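PDB 1UCR: protein DsvD, which is of uncertain function but may play an essential role in dissimilatory sulfite reduction and possibly binds DNA through its winged-helix motif. Local coordinates for residues Met1-Leu12 with Ile42-Leu52. Residues are numbered along the deposited sequence; the frame is centred on the assembly and turned at random.
Sequences MEEAKQKVVDFL and ILTALVNDEVL. With SO4 (sulfate ion), chain F.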
ATOM      1  N   MET B   1      -7.674  -5.200  10.065  1.00 30.18           N
ATOM      2  CA  MET B   1      -8.549  -5.018   8.923  1.00 22.78           C
ATOM      3  C   MET B   1      -9.692  -6.026   8.845  1.00 20.54           C
ATOM      4  O   MET B   1      -9.509  -7.235   9.048  1.00 21.66           O
ATOM      5  CB  MET B   1      -7.587  -5.188   7.737  1.00 22.84           C
ATOM      6  CG  MET B   1      -8.292  -4.951   6.463  1.00 19.82           C
ATOM      7  SD  MET B   1      -7.286  -4.844   5.002  1.00 15.65           S
ATOM      8  CE  MET B   1      -6.324  -3.357   5.367  1.00 17.87           C
ATOM      9  N   GLU B   2     -10.916  -5.588   8.490  1.00 19.74           N
ATOM     10  CA  GLU B   2     -11.976  -6.610   8.367  1.00 20.99           C
ATOM     11  C   GLU B   2     -11.760  -7.592   7.227  1.00 18.75           C
ATOM     12  O   GLU B   2     -11.084  -7.293   6.263  1.00 16.71           O
ATOM     13  CB  GLU B   2     -13.376  -6.006   8.249  1.00 25.80           C
ATOM     14  CG  GLU B   2     -13.581  -5.218   6.975  1.00 29.53           C
ATOM     15  CD  GLU B   2     -14.938  -4.653   6.667  1.00 35.68           C
ATOM     16  OE1 GLU B   2     -15.226  -4.478   5.463  1.00 40.51           O
ATOM     17  OE2 GLU B   2     -15.732  -4.360   7.582  1.00 53.87           O
ATOM     18  N   GLU B   3     -12.303  -8.801   7.337  1.00 18.64           N
ATOM     19  CA  GLU B   3     -12.063  -9.899   6.415  1.00 17.77           C
ATOM     20  C   GLU B   3     -12.268  -9.532   4.957  1.00 15.45           C
ATOM     21  O   GLU B   3     -11.449  -9.867   4.092  1.00 15.51           O
ATOM     22  CB  GLU B   3     -13.000 -11.088   6.765  1.00 24.43           C
ATOM     23  CG  GLU B   3     -12.628 -12.321   5.953  1.00 34.23           C
ATOM     24  CD  GLU B   3     -13.173 -13.613   6.521  1.00 41.61           C
ATOM     25  OE1 GLU B   3     -13.240 -14.569   5.709  1.00 51.94           O
ATOM     26  OE2 GLU B   3     -13.523 -13.721   7.713  1.00 56.22           O
ATOM     27  N   ALA B   4     -13.360  -8.835   4.624  1.00 16.12           N
ATOM     28  CA  ALA B   4     -13.607  -8.521   3.233  1.00 16.74           C
ATOM     29  C   ALA B   4     -12.527  -7.620   2.650  1.00 15.00           C
ATOM     30  O   ALA B   4     -12.101  -7.784   1.498  1.00 15.57           O
ATOM     31  CB  ALA B   4     -14.976  -7.861   3.018  1.00 18.68           C
ATOM     32  N   LYS B   5     -12.074  -6.646   3.464  1.00 14.08           N
ATOM     33  CA  LYS B   5     -10.965  -5.801   3.029  1.00 12.08           C
ATOM     34  C   LYS B   5      -9.660  -6.565   2.942  1.00 11.86           C
ATOM     35  O   LYS B   5      -8.896  -6.378   1.994  1.00 11.76           O
ATOM     36  CB  LYS B   5     -10.874  -4.619   3.998  1.00 12.79           C
ATOM     37  CG  LYS B   5     -12.027  -3.633   3.786  1.00 13.71           C
ATOM     38  CD  LYS B   5     -11.870  -2.502   4.793  1.00 14.42           C
ATOM     39  CE  LYS B   5     -13.037  -1.557   4.596  1.00 16.74           C
ATOM     40  NZ  LYS B   5     -13.036  -0.478   5.599  1.00 18.22           N
ATOM     41  N   GLN B   6      -9.392  -7.449   3.908  1.00 12.86           N
ATOM     42  CA  GLN B   6      -8.198  -8.236   3.884  1.00 13.28           C
ATOM     43  C   GLN B   6      -8.137  -9.119   2.632  1.00 12.45           C
ATOM     44  O   GLN B   6      -7.066  -9.315   2.039  1.00 13.09           O
ATOM     45  CB  GLN B   6      -8.093  -9.125   5.151  1.00 13.50           C
ATOM     46  CG  GLN B   6      -6.740  -9.862   5.196  1.00 14.80           C
ATOM     47  CD  GLN B   6      -5.671  -8.798   5.417  1.00 13.42           C
ATOM     48  OE1 GLN B   6      -5.674  -8.095   6.419  1.00 14.94           O
ATOM     49  NE2 GLN B   6      -4.723  -8.649   4.509  1.00 14.03           N
ATOM     50  N   LYS B   7      -9.286  -9.620   2.179  1.00 12.90           N
ATOM     51  CA  LYS B   7      -9.310 -10.441   0.948  1.00 12.48           C
ATOM     52  C   LYS B   7      -8.937  -9.628  -0.276  1.00 11.01           C
ATOM     53  O   LYS B   7      -8.257 -10.128  -1.188  1.00 11.85           O
ATOM     54  CB  LYS B   7     -10.713 -11.058   0.791  1.00 13.86           C
ATOM     55  CG  LYS B   7     -10.970 -12.206   1.807  1.00 20.43           C
ATOM     56  CD  LYS B   7     -12.337 -12.878   1.583  1.00 24.90           C
ATOM     57  CE  LYS B   7     -12.511 -13.992   2.615  1.00 32.60           C
ATOM     58  NZ  LYS B   7     -13.779 -14.724   2.472  1.00 48.76           N
ATOM     59  N   VAL B   8      -9.366  -8.354  -0.342  1.00 10.78           N
ATOM     60  CA  VAL B   8      -8.899  -7.470  -1.442  1.00 10.89           C
ATOM     61  C   VAL B   8      -7.383  -7.327  -1.390  1.00 10.43           C
ATOM     62  O   VAL B   8      -6.699  -7.472  -2.420  1.00 10.46           O
ATOM     63  CB  VAL B   8      -9.592  -6.119  -1.316  1.00 10.94           C
ATOM     64  CG1 VAL B   8      -9.003  -5.062  -2.240  1.00 12.49           C
ATOM     65  CG2 VAL B   8     -11.096  -6.273  -1.566  1.00 13.37           C
ATOM     66  N   VAL B   9      -6.866  -6.943  -0.198  1.00 10.10           N
ATOM     67  CA  VAL B   9      -5.430  -6.736  -0.086  1.00 10.78           C
ATOM     68  C   VAL B   9      -4.664  -8.016  -0.462  1.00 10.10           C
ATOM     69  O   VAL B   9      -3.650  -7.987  -1.184  1.00 11.16           O
ATOM     70  CB  VAL B   9      -5.065  -6.287   1.320  1.00 11.28           C
ATOM     71  CG1 VAL B   9      -3.570  -6.222   1.571  1.00 13.00           C
ATOM     72  CG2 VAL B   9      -5.668  -4.897   1.551  1.00 13.39           C
ATOM     73  N   ASP B  10      -5.147  -9.171   0.061  1.00 11.69           N
ATOM     74  CA  ASP B  10      -4.412 -10.420  -0.220  1.00 12.40           C
ATOM     75  C   ASP B  10      -4.410 -10.752  -1.712  1.00 12.17           C
ATOM     76  O   ASP B  10      -3.406 -11.234  -2.246  1.00 13.85           O
ATOM     77  CB  ASP B  10      -5.042 -11.606   0.505  1.00 13.73           C
ATOM     78  CG  ASP B  10      -4.852 -11.564   2.036  1.00 16.57           C
ATOM     79  OD1 ASP B  10      -4.084 -10.704   2.519  1.00 18.32           O
ATOM     80  OD2 ASP B  10      -5.506 -12.364   2.713  1.00 21.87           O
ATOM     81  N   PHE B  11      -5.508 -10.511  -2.420  1.00 11.54           N
ATOM     82  CA  PHE B  11      -5.503 -10.751  -3.847  1.00 11.30           C
ATOM     83  C   PHE B  11      -4.455  -9.898  -4.542  1.00 10.82           C
ATOM     84  O   PHE B  11      -3.668 -10.347  -5.376  1.00 12.07           O
ATOM     85  CB  PHE B  11      -6.942 -10.474  -4.404  1.00 11.19           C
ATOM     86  CG  PHE B  11      -6.865 -10.497  -5.948  1.00 11.23           C
ATOM     87  CD1 PHE B  11      -6.753 -11.727  -6.607  1.00 13.83           C
ATOM     88  CD2 PHE B  11      -6.883  -9.351  -6.682  1.00 12.74           C
ATOM     89  CE1 PHE B  11      -6.684 -11.750  -8.008  1.00 13.97           C
ATOM     90  CE2 PHE B  11      -6.809  -9.333  -8.086  1.00 14.31           C
ATOM     91  CZ  PHE B  11      -6.667 -10.578  -8.713  1.00 15.20           C
ATOM     92  N   LEU B  12      -4.426  -8.590  -4.215  1.00 10.30           N
ATOM     93  CA  LEU B  12      -3.549  -7.638  -4.867  1.00  9.88           C
ATOM     94  C   LEU B  12      -2.083  -7.880  -4.511  1.00 10.98           C
ATOM     95  O   LEU B  12      -1.228  -7.674  -5.371  1.00 11.78           O
ATOM     96  CB  LEU B  12      -3.955  -6.219  -4.495  1.00 10.92           C
ATOM     97  CG  LEU B  12      -5.314  -5.782  -5.044  1.00 10.78           C
ATOM     98  CD1 LEU B  12      -5.645  -4.385  -4.482  1.00 11.22           C
ATOM     99  CD2 LEU B  12      -5.307  -5.740  -6.572  1.00 11.10           C
ATOM    100  N   ILE B  42     -16.331  -0.909   0.137  1.00 10.78           N
ATOM    101  CA  ILE B  42     -15.085  -1.315   0.791  1.00 11.85           C
ATOM    102  C   ILE B  42     -13.858  -0.875   0.046  1.00 10.33           C
ATOM    103  O   ILE B  42     -12.863  -0.495   0.694  1.00 11.12           O
ATOM    104  CB  ILE B  42     -15.032  -2.784   1.149  1.00 14.65           C
ATOM    105  CG1 ILE B  42     -14.882  -3.655  -0.042  1.00 17.99           C
ATOM    106  CG2 ILE B  42     -16.183  -3.230   2.055  1.00 22.32           C
ATOM    107  CD1 ILE B  42     -14.626  -5.112   0.331  1.00 19.41           C
ATOM    108  N   LEU B  43     -13.902  -0.874  -1.291  1.00  9.21           N
ATOM    109  CA  LEU B  43     -12.763  -0.363  -2.046  1.00  8.90           C
ATOM    110  C   LEU B  43     -12.548   1.123  -1.755  1.00  8.90           C
ATOM    111  O   LEU B  43     -11.395   1.585  -1.618  1.00  9.65           O
ATOM    112  CB  LEU B  43     -13.011  -0.581  -3.561  1.00  8.79           C
ATOM    113  CG  LEU B  43     -12.942  -2.040  -3.998  1.00  8.33           C
ATOM    114  CD1 LEU B  43     -13.401  -2.137  -5.447  1.00  9.56           C
ATOM    115  CD2 LEU B  43     -11.528  -2.613  -3.881  1.00 11.27           C
ATOM    116  N   THR B  44     -13.640   1.888  -1.668  1.00  9.61           N
ATOM    117  CA  THR B  44     -13.510   3.315  -1.427  1.00  9.89           C
ATOM    118  C   THR B  44     -12.930   3.563  -0.060  1.00 10.64           C
ATOM    119  O   THR B  44     -12.087   4.466   0.079  1.00 11.70           O
ATOM    120  CB  THR B  44     -14.921   3.966  -1.538  1.00 10.88           C
ATOM    121  OG1 THR B  44     -15.444   3.717  -2.845  1.00 10.19           O
ATOM    122  CG2 THR B  44     -14.797   5.446  -1.354  1.00 13.60           C
ATOM    123  N   ALA B  45     -13.341   2.795   0.958  1.00 11.28           N
ATOM    124  CA  ALA B  45     -12.761   2.971   2.284  1.00 12.31           C
ATOM    125  C   ALA B  45     -11.284   2.657   2.280  1.00 11.53           C
ATOM    126  O   ALA B  45     -10.503   3.366   2.907  1.00 13.49           O
ATOM    127  CB  ALA B  45     -13.477   2.024   3.242  1.00 14.03           C
ATOM    128  N   LEU B  46     -10.860   1.623   1.546  1.00 10.75           N
ATOM    129  CA  LEU B  46      -9.430   1.325   1.432  1.00 10.43           C
ATOM    130  C   LEU B  46      -8.685   2.438   0.692  1.00  9.89           C
ATOM    131  O   LEU B  46      -7.512   2.683   1.054  1.00 11.61           O
ATOM    132  CB  LEU B  46      -9.223  -0.028   0.772  1.00 10.85           C
ATOM    133  CG  LEU B  46      -9.620  -1.236   1.609  1.00 10.85           C
ATOM    134  CD1 LEU B  46      -9.693  -2.447   0.734  1.00 12.70           C
ATOM    135  CD2 LEU B  46      -8.615  -1.466   2.743  1.00 13.57           C
ATOM    136  N   VAL B  47      -9.292   3.079  -0.309  1.00  9.99           N
ATOM    137  CA  VAL B  47      -8.630   4.267  -0.922  1.00 10.75           C
ATOM    138  C   VAL B  47      -8.554   5.373   0.089  1.00 10.37           C
ATOM    139  O   VAL B  47      -7.484   6.027   0.197  1.00 12.43           O
ATOM    140  CB  VAL B  47      -9.423   4.674  -2.189  1.00 10.09           C
ATOM    141  CG1 VAL B  47      -8.897   6.009  -2.677  1.00 12.73           C
ATOM    142  CG2 VAL B  47      -9.320   3.610  -3.262  1.00 11.16           C
ATOM    143  N   ASN B  48      -9.606   5.662   0.842  1.00 12.43           N
ATOM    144  CA  ASN B  48      -9.533   6.756   1.814  1.00 13.65           C
ATOM    145  C   ASN B  48      -8.432   6.508   2.841  1.00 13.71           C
ATOM    146  O   ASN B  48      -7.749   7.446   3.255  1.00 16.30           O
ATOM    147  CB  ASN B  48     -10.871   6.835   2.564  1.00 16.41           C
ATOM    148  CG  ASN B  48     -12.017   7.242   1.706  1.00 18.52           C
ATOM    149  OD1 ASN B  48     -11.847   7.817   0.649  1.00 24.96           O
ATOM    150  ND2 ASN B  48     -13.230   6.923   2.235  1.00 23.64           N
ATOM    151  N   ASP B  49      -8.249   5.245   3.227  1.00 12.81           N
ATOM    152  CA  ASP B  49      -7.197   4.891   4.176  1.00 14.59           C
ATOM    153  C   ASP B  49      -5.812   4.783   3.566  1.00 11.77           C
ATOM    154  O   ASP B  49      -4.840   4.554   4.302  1.00 12.58           O
ATOM    155  CB  ASP B  49      -7.587   3.580   4.839  1.00 17.21           C
ATOM    156  CG  ASP B  49      -8.755   3.848   5.776  1.00 18.31           C
ATOM    157  OD1 ASP B  49      -9.459   2.955   6.182  1.00 23.93           O
ATOM    158  OD2 ASP B  49      -8.992   5.007   6.245  1.00 28.76           O
ATOM    159  N   GLU B  50      -5.708   4.930   2.257  1.00 11.89           N
ATOM    160  CA  GLU B  50      -4.481   4.939   1.488  1.00 11.72           C
ATOM    161  C   GLU B  50      -3.840   3.559   1.460  1.00 11.04           C
ATOM    162  O   GLU B  50      -2.646   3.440   1.149  1.00 12.19           O
ATOM    163  CB  GLU B  50      -3.483   6.004   1.947  1.00 12.57           C
ATOM    164  CG  GLU B  50      -4.109   7.395   1.810  1.00 14.46           C
ATOM    165  CD  GLU B  50      -3.183   8.485   2.145  1.00 15.64           C
ATOM    166  OE1 GLU B  50      -3.521   9.356   2.983  1.00 16.53           O
ATOM    167  OE2 GLU B  50      -2.074   8.519   1.566  1.00 18.59           O
ATOM    168  N   VAL B  51      -4.617   2.509   1.695  1.00 10.98           N
ATOM    169  CA  VAL B  51      -4.179   1.153   1.391  1.00 11.23           C
ATOM    170  C   VAL B  51      -4.211   0.931  -0.113  1.00 10.94           C
ATOM    171  O   VAL B  51      -3.365   0.262  -0.670  1.00 12.29           O
ATOM    172  CB  VAL B  51      -5.072   0.130   2.110  1.00 11.56           C
ATOM    173  CG1 VAL B  51      -4.710  -1.301   1.737  1.00 13.40           C
ATOM    174  CG2 VAL B  51      -4.953   0.340   3.607  1.00 14.14           C
ATOM    175  N   LEU B  52      -5.238   1.501  -0.768  1.00 10.79           N
ATOM    176  CA  LEU B  52      -5.347   1.446  -2.211  1.00 11.37           C
ATOM    177  C   LEU B  52      -5.193   2.825  -2.816  1.00 11.22           C
ATOM    178  O   LEU B  52      -5.372   3.851  -2.137  1.00 11.97           O
ATOM    179  CB  LEU B  52      -6.739   0.926  -2.679  1.00 10.76           C
ATOM    180  CG  LEU B  52      -7.081  -0.476  -2.194  1.00 12.27           C
ATOM    181  CD1 LEU B  52      -8.471  -0.874  -2.680  1.00 12.60           C
ATOM    182  CD2 LEU B  52      -6.059  -1.501  -2.614  1.00 15.02           C
TER
HETATM  183  S   SO4 F 203     -11.706  -2.127   8.852  1.00 39.06           S
HETATM  184  O1  SO4 F 203     -12.853  -1.655   8.026  1.00 48.06           O
HETATM  185  O2  SO4 F 203     -12.228  -2.613  10.116  1.00 45.64           O
HETATM  186  O3  SO4 F 203     -10.824  -0.980   9.210  1.00 59.79           O
HETATM  187  O4  SO4 F 203     -10.901  -3.035   8.031  1.00 37.04           O
HETATM  188  O   HOH W   1     -10.515   0.763   4.928  1.00 22.05           O
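K5 runs extended alongside L46, its methylenes on L46 and I42 and its ammonium beside A45. CG stands beside the backbone N (chi1 -72°) and the chain is extended from there, which carries NZ to 3.5 Å from A45 CB. K5 and L46 run past each other in opposite directions, CD of the lysine 4.0 Å from CD2 of the leucine. That same CD2 receives M1 CE, whose chain, bent at its last torsion (chi3 -64°), meets L46 at about a right angle. On the other branch, L46 CD1 lies 4.0 Å from V8 CG1, a methyl that also touches L43 CD2 and L52 CD1. I42 CD1 reaches A4 CB at 3.9 Å and also touches V8 CG2. Farther along, V9 CG2 meets V51 CG1 at 3.7 Å, the two side chains roughly perpendicular, and L12 CD1 presses on L52 CD2 at 3.5 Å, tighter than ordinary methyl contact. The axes of helices 3-12 and 42-48 cross at -72°; F27 of helix 24-30 touches V8 and L43, and L65 of strand 60-65 touches L12 and L52. This is part of the hydrophobic core of the winged-helix motif, where helix 3-12 packs on helix 36-48 and the start of strand 52-57. E50, the positive-phi residue of the Schellman motif ending helix 42-48, hydrogen-bonds Q6 of the second subunit, and V51 packs on D49 of that subunit. At the rim K5 NZ donates to O1 of a sulfate, probably from the crystallisation liquor, and to a water that in turn donates to D49 OD1, while E2 N donates to sulfate O4 at 2.6 Å. No direct hydrogen bond joins the segments: apolar packing holds them, and the lysine links them at the edge through water, its charge probably balanced in the crystal by the sulfate and, more distantly, D49.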